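Local coordinates for protein putative beta-glucosidase (Bifidobacterium adolescentis, PDB 5WAB) that hydrolyses beta-glucosidic linkages as a family 3 glycoside hydrolase, and may also release terminal arabinopyranosyl units from ginsenosides, at residues R166-Y180 with G516-R529. Numbering follows the deposited sequence.
Sequences RVSANISQRALREIY and GHVDYGEGVFVGYR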
loop_
_atom_site.group_PDB
_atom_site.type_symbol
_atom_site.label_atom_id
_atom_site.label_comp_id
_atom_site.label_asym_id
_atom_site.label_seq_id
_atom_site.Cartn_x
_atom_site.Cartn_y
_atom_site.Cartn_z
ATOM N N ARG A 166 2.693 -6.465 -21.588
ATOM C CA ARG A 166 2.142 -7.543 -22.396
ATOM C C ARG A 166 1.612 -8.705 -21.565
ATOM O O ARG A 166 0.678 -9.386 -21.998
ATOM C CB ARG A 166 3.204 -8.044 -23.377
ATOM C CG ARG A 166 3.584 -7.028 -24.446
ATOM C CD ARG A 166 4.634 -7.586 -25.391
ATOM N NE ARG A 166 5.823 -8.018 -24.661
ATOM C CZ ARG A 166 6.903 -8.543 -25.229
ATOM N NH1 ARG A 166 6.946 -8.708 -26.544
ATOM N NH2 ARG A 166 7.941 -8.898 -24.480
ATOM N N VAL A 167 2.187 -8.943 -20.382
ATOM C CA VAL A 167 1.918 -10.193 -19.674
ATOM C C VAL A 167 0.444 -10.282 -19.294
ATOM O O VAL A 167 -0.214 -9.276 -18.994
ATOM C CB VAL A 167 2.823 -10.345 -18.437
ATOM C CG1 VAL A 167 2.408 -9.406 -17.319
ATOM C CG2 VAL A 167 2.802 -11.767 -17.941
ATOM N N SER A 168 -0.087 -11.498 -19.332
ATOM C CA SER A 168 -1.438 -11.770 -18.876
ATOM C C SER A 168 -1.361 -12.393 -17.490
ATOM O O SER A 168 -0.846 -13.504 -17.331
ATOM C CB SER A 168 -2.155 -12.704 -19.849
ATOM O OG SER A 168 -3.369 -13.189 -19.300
ATOM N N ALA A 169 -1.878 -11.686 -16.494
ATOM C CA ALA A 169 -2.010 -12.270 -15.169
ATOM C C ALA A 169 -3.220 -13.188 -15.215
ATOM O O ALA A 169 -4.357 -12.719 -15.307
ATOM C CB ALA A 169 -2.159 -11.188 -14.103
ATOM N N ASN A 170 -2.971 -14.495 -15.182
ATOM C CA ASN A 170 -4.024 -15.503 -15.223
ATOM C C ASN A 170 -4.389 -15.868 -13.789
ATOM O O ASN A 170 -3.619 -16.537 -13.089
ATOM C CB ASN A 170 -3.575 -16.719 -16.031
ATOM C CG ASN A 170 -3.299 -16.378 -17.484
ATOM O OD1 ASN A 170 -3.924 -15.477 -18.045
ATOM N ND2 ASN A 170 -2.357 -17.086 -18.101
ATOM N N ILE A 171 -5.565 -15.424 -13.360
ATOM C CA ILE A 171 -5.968 -15.436 -11.961
ATOM C C ILE A 171 -7.347 -16.065 -11.853
ATOM O O ILE A 171 -8.222 -15.804 -12.685
ATOM C CB ILE A 171 -5.999 -14.003 -11.386
ATOM C CG1 ILE A 171 -4.727 -13.244 -11.763
ATOM C CG2 ILE A 171 -6.195 -14.031 -9.873
ATOM C CD1 ILE A 171 -4.743 -11.803 -11.331
ATOM N N SER A 172 -7.541 -16.897 -10.834
ATOM C CA SER A 172 -8.869 -17.436 -10.575
ATOM C C SER A 172 -9.792 -16.337 -10.055
ATOM O O SER A 172 -9.349 -15.301 -9.550
ATOM C CB SER A 172 -8.813 -18.570 -9.559
ATOM O OG SER A 172 -8.564 -18.048 -8.272
ATOM N N GLN A 173 -11.099 -16.589 -10.163
ATOM C CA GLN A 173 -12.080 -15.613 -9.697
ATOM C C GLN A 173 -11.985 -15.389 -8.193
ATOM O O GLN A 173 -12.012 -14.241 -7.735
ATOM C CB GLN A 173 -13.486 -16.048 -10.099
ATOM C CG GLN A 173 -13.731 -15.848 -11.583
ATOM C CD GLN A 173 -13.484 -14.409 -12.006
ATOM O OE1 GLN A 173 -12.627 -14.134 -12.845
ATOM N NE2 GLN A 173 -14.249 -13.482 -11.432
ATOM N N ARG A 174 -11.851 -16.464 -7.409
ATOM C CA ARG A 174 -11.690 -16.306 -5.964
ATOM C C ARG A 174 -10.516 -15.397 -5.631
ATOM O O ARG A 174 -10.637 -14.489 -4.802
ATOM C CB ARG A 174 -11.504 -17.664 -5.288
ATOM C CG ARG A 174 -12.784 -18.348 -4.885
ATOM C CD ARG A 174 -12.509 -19.447 -3.871
ATOM N NE ARG A 174 -12.058 -18.938 -2.575
ATOM C CZ ARG A 174 -11.398 -19.667 -1.675
ATOM N NH1 ARG A 174 -11.105 -20.935 -1.929
ATOM N NH2 ARG A 174 -11.020 -19.132 -0.520
ATOM N N ALA A 175 -9.364 -15.632 -6.261
ATOM C CA ALA A 175 -8.191 -14.827 -5.946
ATOM C C ALA A 175 -8.398 -13.374 -6.352
ATOM O O ALA A 175 -7.994 -12.459 -5.624
ATOM C CB ALA A 175 -6.948 -15.420 -6.615
ATOM N N LEU A 176 -9.051 -13.141 -7.495
ATOM C CA LEU A 176 -9.396 -11.777 -7.888
ATOM C C LEU A 176 -10.330 -11.135 -6.867
ATOM O O LEU A 176 -10.095 -10.008 -6.416
ATOM C CB LEU A 176 -10.041 -11.780 -9.276
ATOM C CG LEU A 176 -9.130 -11.834 -10.499
ATOM C CD1 LEU A 176 -9.960 -12.020 -11.735
ATOM C CD2 LEU A 176 -8.287 -10.567 -10.608
ATOM N N ARG A 177 -11.387 -11.852 -6.476
ATOM C CA ARG A 177 -12.393 -11.280 -5.587
ATOM C C ARG A 177 -11.868 -11.089 -4.167
ATOM O O ARG A 177 -12.253 -10.130 -3.490
ATOM C CB ARG A 177 -13.636 -12.168 -5.571
ATOM C CG ARG A 177 -14.365 -12.251 -6.893
ATOM C CD ARG A 177 -15.076 -10.960 -7.186
ATOM N NE ARG A 177 -15.926 -11.070 -8.365
ATOM C CZ ARG A 177 -16.790 -10.135 -8.743
ATOM N NH1 ARG A 177 -16.917 -9.024 -8.028
ATOM N NH2 ARG A 177 -17.533 -10.317 -9.827
ATOM N N GLU A 178 -11.009 -11.988 -3.685
ATOM C CA GLU A 178 -10.590 -11.934 -2.288
ATOM C C GLU A 178 -9.249 -11.246 -2.070
ATOM O O GLU A 178 -9.010 -10.725 -0.973
ATOM C CB GLU A 178 -10.525 -13.342 -1.683
ATOM C CG GLU A 178 -11.850 -14.088 -1.650
ATOM C CD GLU A 178 -11.793 -15.340 -0.795
ATOM O OE1 GLU A 178 -10.948 -15.392 0.123
ATOM O OE2 GLU A 178 -12.575 -16.280 -1.056
ATOM N N ILE A 179 -8.354 -11.240 -3.063
ATOM C CA ILE A 179 -7.002 -10.701 -2.900
ATOM C C ILE A 179 -6.836 -9.366 -3.623
ATOM O O ILE A 179 -6.505 -8.353 -3.005
ATOM C CB ILE A 179 -5.930 -11.717 -3.356
ATOM C CG1 ILE A 179 -6.097 -13.062 -2.634
ATOM C CG2 ILE A 179 -4.541 -11.135 -3.150
ATOM C CD1 ILE A 179 -5.972 -12.995 -1.127
ATOM N N TYR A 180 -7.052 -9.347 -4.937
ATOM C CA TYR A 180 -6.643 -8.205 -5.746
ATOM C C TYR A 180 -7.728 -7.153 -5.918
ATOM O O TYR A 180 -7.411 -6.021 -6.305
ATOM C CB TYR A 180 -6.162 -8.705 -7.116
ATOM C CG TYR A 180 -5.057 -9.725 -6.957
ATOM C CD1 TYR A 180 -3.744 -9.318 -6.758
ATOM C CD2 TYR A 180 -5.330 -11.091 -6.945
ATOM C CE1 TYR A 180 -2.730 -10.234 -6.581
ATOM C CE2 TYR A 180 -4.313 -12.023 -6.769
ATOM C CZ TYR A 180 -3.015 -11.583 -6.582
ATOM O OH TYR A 180 -1.990 -12.483 -6.401
ATOM N N GLY A 516 4.608 -14.446 -22.157
ATOM C CA GLY A 516 3.489 -13.533 -22.119
ATOM C C GLY A 516 2.438 -13.803 -21.064
ATOM O O GLY A 516 1.379 -13.168 -21.102
ATOM N N HIS A 517 2.669 -14.723 -20.130
ATOM C CA HIS A 517 1.662 -14.981 -19.112
ATOM C C HIS A 517 2.316 -15.398 -17.805
ATOM O O HIS A 517 3.402 -15.976 -17.792
ATOM C CB HIS A 517 0.666 -16.051 -19.558
ATOM C CG HIS A 517 1.264 -17.411 -19.731
ATOM N ND1 HIS A 517 1.241 -18.368 -18.739
ATOM C CD2 HIS A 517 1.878 -17.987 -20.793
ATOM C CE1 HIS A 517 1.826 -19.467 -19.178
ATOM N NE2 HIS A 517 2.220 -19.263 -20.422
ATOM N N VAL A 518 1.629 -15.097 -16.705
ATOM C CA VAL A 518 2.035 -15.519 -15.369
ATOM C C VAL A 518 0.789 -16.021 -14.638
ATOM O O VAL A 518 -0.199 -15.287 -14.504
ATOM C CB VAL A 518 2.734 -14.390 -14.584
ATOM C CG1 VAL A 518 1.917 -13.098 -14.599
ATOM C CG2 VAL A 518 3.051 -14.831 -13.171
ATOM N N ASP A 519 0.817 -17.281 -14.207
ATOM C CA ASP A 519 -0.339 -17.944 -13.615
ATOM C C ASP A 519 -0.282 -17.816 -12.096
ATOM O O ASP A 519 0.668 -18.288 -11.463
ATOM C CB ASP A 519 -0.375 -19.414 -14.024
ATOM C CG ASP A 519 -0.336 -19.598 -15.523
ATOM O OD1 ASP A 519 -0.642 -18.626 -16.250
ATOM O OD2 ASP A 519 -0.008 -20.715 -15.978
ATOM N N TYR A 520 -1.283 -17.165 -11.508
ATOM C CA TYR A 520 -1.313 -16.989 -10.054
ATOM C C TYR A 520 -1.742 -18.304 -9.398
ATOM O O TYR A 520 -2.815 -18.433 -8.803
ATOM C CB TYR A 520 -2.238 -15.843 -9.678
ATOM C CG TYR A 520 -1.695 -14.459 -9.974
ATOM C CD1 TYR A 520 -0.666 -14.257 -10.895
ATOM C CD2 TYR A 520 -2.229 -13.347 -9.339
ATOM C CE1 TYR A 520 -0.184 -12.980 -11.158
ATOM C CE2 TYR A 520 -1.758 -12.079 -9.593
ATOM C CZ TYR A 520 -0.742 -11.897 -10.501
ATOM O OH TYR A 520 -0.297 -10.620 -10.735
ATOM N N GLY A 521 -0.851 -19.293 -9.488
ATOM C CA GLY A 521 -1.184 -20.639 -9.057
ATOM C C GLY A 521 -1.383 -20.785 -7.566
ATOM O O GLY A 521 -1.989 -21.769 -7.126
ATOM N N GLU A 522 -0.890 -19.825 -6.778
ATOM C CA GLU A 522 -1.053 -19.865 -5.330
ATOM C C GLU A 522 -2.467 -19.506 -4.889
ATOM O O GLU A 522 -2.816 -19.761 -3.730
ATOM C CB GLU A 522 -0.038 -18.931 -4.667
ATOM C CG GLU A 522 -0.316 -17.448 -4.875
ATOM C CD GLU A 522 0.163 -16.943 -6.220
ATOM O OE1 GLU A 522 0.867 -17.696 -6.930
ATOM O OE2 GLU A 522 -0.166 -15.791 -6.568
ATOM N N GLY A 523 -3.276 -18.932 -5.779
ATOM C CA GLY A 523 -4.667 -18.636 -5.454
ATOM C C GLY A 523 -4.773 -17.566 -4.391
ATOM O O GLY A 523 -4.094 -16.536 -4.453
ATOM N N VAL A 524 -5.609 -17.806 -3.379
ATOM C CA VAL A 524 -5.752 -16.807 -2.323
ATOM C C VAL A 524 -4.637 -16.884 -1.296
ATOM O O VAL A 524 -4.567 -16.020 -0.414
ATOM C CB VAL A 524 -7.111 -16.904 -1.601
ATOM C CG1 VAL A 524 -8.260 -16.622 -2.580
ATOM C CG2 VAL A 524 -7.277 -18.262 -0.929
ATOM N N PHE A 525 -3.743 -17.873 -1.398
ATOM C CA PHE A 525 -2.696 -18.077 -0.393
ATOM C C PHE A 525 -1.477 -17.234 -0.755
ATOM O O PHE A 525 -0.461 -17.714 -1.258
ATOM C CB PHE A 525 -2.365 -19.559 -0.257
ATOM C CG PHE A 525 -3.507 -20.376 0.282
ATOM C CD1 PHE A 525 -3.735 -20.453 1.649
ATOM C CD2 PHE A 525 -4.378 -21.032 -0.576
ATOM C CE1 PHE A 525 -4.795 -21.194 2.151
ATOM C CE2 PHE A 525 -5.438 -21.777 -0.079
ATOM C CZ PHE A 525 -5.648 -21.858 1.282
ATOM N N VAL A 526 -1.590 -15.943 -0.461
ATOM C CA VAL A 526 -0.562 -14.952 -0.745
ATOM C C VAL A 526 0.006 -14.463 0.577
ATOM O O VAL A 526 -0.752 -14.134 1.499
ATOM C CB VAL A 526 -1.135 -13.784 -1.565
ATOM C CG1 VAL A 526 -0.082 -12.711 -1.774
ATOM C CG2 VAL A 526 -1.661 -14.294 -2.900
ATOM N N GLY A 527 1.332 -14.423 0.670
ATOM C CA GLY A 527 1.960 -13.884 1.866
ATOM C C GLY A 527 1.643 -14.717 3.090
ATOM O O GLY A 527 1.647 -15.953 3.052
ATOM N N TYR A 528 1.318 -14.030 4.191
ATOM C CA TYR A 528 1.066 -14.731 5.447
ATOM C C TYR A 528 -0.135 -15.660 5.357
ATOM O O TYR A 528 -0.231 -16.605 6.149
ATOM C CB TYR A 528 0.852 -13.734 6.590
ATOM C CG TYR A 528 -0.507 -13.086 6.576
ATOM C CD1 TYR A 528 -0.771 -12.006 5.747
ATOM C CD2 TYR A 528 -1.530 -13.554 7.393
ATOM C CE1 TYR A 528 -2.018 -11.409 5.727
ATOM C CE2 TYR A 528 -2.784 -12.961 7.380
ATOM C CZ TYR A 528 -3.020 -11.891 6.540
ATOM O OH TYR A 528 -4.259 -11.293 6.517
ATOM N N ARG A 529 -1.037 -15.430 4.401
ATOM C CA ARG A 529 -2.142 -16.358 4.205
ATOM C C ARG A 529 -1.635 -17.766 3.928
ATOM O O ARG A 529 -2.264 -18.745 4.343
ATOM C CB ARG A 529 -3.027 -15.876 3.058
ATOM C CG ARG A 529 -3.921 -14.726 3.423
ATOM C CD ARG A 529 -4.600 -14.131 2.193
ATOM N NE ARG A 529 -5.751 -13.316 2.560
ATOM C CZ ARG A 529 -5.670 -12.070 3.016
ATOM N NH1 ARG A 529 -4.490 -11.485 3.166
ATOM N NH2 ARG A 529 -6.773 -11.409 3.328
HETATM O O HOH W 1 -5.473 -17.772 -9.314
HETATM O O HOH W 2 -3.001 -14.868 -6.127
#
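A parallel strand pair, 168-170 beside 517-519, joins the two segments. Ser168 N donates to Gly516 O (2.8 Å), and Ser168 O accepts from Val518 N. Asn170 continues the ladder through its N to Val518 O and its O to Tyr520 N. On one face of the pair, Asn170 ND2 donates a hydrogen bond to Asp519 OD1 (3.0 Å), nearly along that C-O axis of Asp519. His517 ND1 reaches the same oxygen from the opposite face of the carboxylate, so two donors hold it. The pair joins the N-terminal family 3 region to the C-terminal family region, with 517-519 an edge strand of a small mixed sheet within this chain. Next along the chain, Ile171 CG1 lies over one face of the Tyr520 ring, 3.8 Å from its centroid. The Tyr180 ring meets Tyr520 obliquely, planes at 52°. Tyr520 OH is hydrogen-bonded to Asn159 OD1. An alanine in place of Tyr520 is likely to open a gap between Ile171 and Tyr180 and leave Asn159 without this partner. A water accepts from Tyr180 OH (2.6 Å) and donates to Gly523 O and Glu522 OE2, which also salt-bridges Arg114. With chi1 -55° and chi2 -60°, Ile179 brings CD1 to 3.4 Å from Val524 O. Val524 CG1 packs on Ala175 CA at 3.8 Å.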